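Local coordinates for protein bacterioferritin (Mycobacterium tuberculosis, PDB 3UOI) that stores iron as a 24-subunit haem-containing shell, oxidising ferrous iron with dioxygen at its ferroxidase centres and depositing ferric mineral in the central cavity, at the interface of chains A and B. Residues are numbered along the deposited sequence; one frame, centred on the assembly and turned at random. Chains: chain A/B, Bacterioferritin.

The interface of chains A and B. Residues chain A 156-157, 159-160; chain B 42, 139, 151, 154-155.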
loop_
_atom_site.group_PDB
_atom_site.type_symbol
_atom_site.label_atom_id
_atom_site.label_comp_id
_atom_site.label_asym_id
_atom_site.label_seq_id
_atom_site.Cartn_x
_atom_site.Cartn_y
_atom_site.Cartn_z
ATOM N N VAL A 156 14.323 -28.392 29.457
ATOM C CA VAL A 156 13.481 -27.400 30.086
ATOM C C VAL A 156 13.614 -26.073 29.331
ATOM O O VAL A 156 14.444 -25.906 28.521
ATOM C CB VAL A 156 13.798 -27.186 31.559
ATOM C CG1 VAL A 156 13.919 -28.464 32.250
ATOM C CG2 VAL A 156 15.000 -26.434 31.700
ATOM N N SER A 157 12.764 -25.131 29.649
ATOM C CA SER A 157 12.835 -23.834 29.035
ATOM C C SER A 157 13.369 -22.836 30.047
ATOM O O SER A 157 13.454 -23.174 31.177
ATOM C CB SER A 157 11.476 -23.457 28.590
ATOM O OG SER A 157 10.558 -23.858 29.539
ATOM N N PRO A 159 12.510 -19.475 31.908
ATOM C CA PRO A 159 12.682 -20.450 32.970
ATOM C C PRO A 159 11.816 -21.663 32.760
ATOM O O PRO A 159 10.994 -21.629 31.911
ATOM C CB PRO A 159 12.114 -19.711 34.160
ATOM C CG PRO A 159 10.922 -19.077 33.554
ATOM C CD PRO A 159 11.484 -18.504 32.277
ATOM N N PRO A 160 12.012 -22.696 33.564
ATOM C CA PRO A 160 11.223 -23.917 33.458
ATOM C C PRO A 160 9.758 -23.650 33.633
ATOM O O PRO A 160 9.395 -22.908 34.481
ATOM C CB PRO A 160 11.736 -24.792 34.610
ATOM C CG PRO A 160 12.906 -24.167 35.117
ATOM C CD PRO A 160 13.166 -22.882 34.443
ATOM N N LEU B 42 13.095 -16.410 35.856
ATOM C CA LEU B 42 12.124 -16.887 36.788
ATOM C C LEU B 42 11.332 -15.721 37.357
ATOM O O LEU B 42 10.146 -15.797 37.566
ATOM C CB LEU B 42 12.785 -17.621 37.941
ATOM C CG LEU B 42 11.804 -17.902 39.060
ATOM C CD1 LEU B 42 10.828 -18.931 38.663
ATOM C CD2 LEU B 42 12.496 -18.303 40.292
ATOM N N GLN B 139 8.603 -27.298 40.085
ATOM C CA GLN B 139 9.895 -26.603 40.222
ATOM C C GLN B 139 10.858 -27.242 41.274
ATOM O O GLN B 139 12.040 -27.420 41.052
ATOM C CB GLN B 139 9.633 -25.128 40.562
ATOM C CG GLN B 139 9.477 -24.148 39.424
ATOM C CD GLN B 139 9.369 -24.749 38.063
ATOM O OE1 GLN B 139 8.426 -25.434 37.746
ATOM N NE2 GLN B 139 10.330 -24.497 37.266
ATOM N N TYR B 151 19.382 -26.290 38.080
ATOM C CA TYR B 151 18.067 -25.758 37.945
ATOM C C TYR B 151 18.115 -24.214 38.002
ATOM O O TYR B 151 17.606 -23.562 37.164
ATOM C CB TYR B 151 17.154 -26.298 39.016
ATOM C CG TYR B 151 15.914 -25.516 39.054
ATOM C CD1 TYR B 151 14.822 -25.913 38.338
ATOM C CD2 TYR B 151 15.837 -24.337 39.728
ATOM C CE1 TYR B 151 13.708 -25.197 38.319
ATOM C CE2 TYR B 151 14.704 -23.625 39.716
ATOM C CZ TYR B 151 13.644 -24.062 38.995
ATOM O OH TYR B 151 12.513 -23.359 38.951
ATOM N N GLN B 154 18.885 -22.259 34.939
ATOM C CA GLN B 154 17.821 -22.178 33.988
ATOM C C GLN B 154 16.920 -20.951 34.278
ATOM O O GLN B 154 16.042 -20.653 33.540
ATOM C CB GLN B 154 17.024 -23.472 33.977
ATOM C CG GLN B 154 17.768 -24.739 33.595
ATOM C CD GLN B 154 19.007 -24.521 32.829
ATOM O OE1 GLN B 154 19.002 -24.097 31.741
ATOM N NE2 GLN B 154 20.079 -24.822 33.425
ATOM N N CYS B 155 17.172 -20.267 35.381
ATOM C CA CYS B 155 16.440 -19.080 35.745
ATOM C C CYS B 155 17.098 -17.728 35.421
ATOM O O CYS B 155 16.564 -16.691 35.687
ATOM C CB CYS B 155 15.975 -19.170 37.165
ATOM S SG CYS B 155 15.203 -20.582 37.581
#
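The C-terminal tail of one bacterioferritin subunit crosses here onto the end of a neighbouring four-helix bundle of the ferritin family, with A:Pro160 set against B:Tyr151, B:Gln139 and B:Gln154. Bacterioferritin assembles as a shell of 24 subunits, and this contact belongs to an interface without exact two-fold symmetry. The receiving surface is built from helix 116-146 (B:Gln139), the short helix 148-153 (B:Tyr151), the turn after it (B:Gln154 and B:Cys155) and helix 40-66 (B:Leu42). Among the residues here A:Pro160 loses most surface to the partner. CG of its pyrrolidine ring meets the phenol ring at B:Tyr151 CE1, 3.5 Å away, the two side chains running obliquely to each other. The same A:Pro160 CG lies 3.4 Å from the carboxamide nitrogen B:Gln139 NE2. The phenol is carried there by a side chain whose CG lies opposite its own backbone N (chi1 167°). Its hydroxyl takes a hydrogen bond from the carboxamide nitrogen of B:Gln139 on the preceding helix, 116-146, B:Gln139 NE2 to B:Tyr151 OH, 3.0 Å. The phenol oxygen lies near the amide plane, and NE2 in turn sits in the plane of the ring at its edge, so the bond would steady both side chains beside the proline. On another flank, A:Pro160 CD packs 3.9 Å from B:Gln154 CB, nearly at right angles to that chain. CG of B:Gln154 lies opposite its own carbonyl carbon (chi1 -61°) and meets the methyl A:Val156 CG2 at 3.8 Å, again roughly perpendicular. A:Pro159, which follows a cis peptide bond, lays CB against the backbone of helix 40-66, 3.9 Å from B:Leu42 CA, while its CA lies 3.4 Å from the backbone carbonyl B:Gln154 O. Within the tail, the hydroxyl A:Ser157 OG gives a long hydrogen bond to A:Pro159 O, 3.3 Å, reaching the oxygen from above the carbonyl plane and spanning the cis peptide bond that precedes A:Pro159.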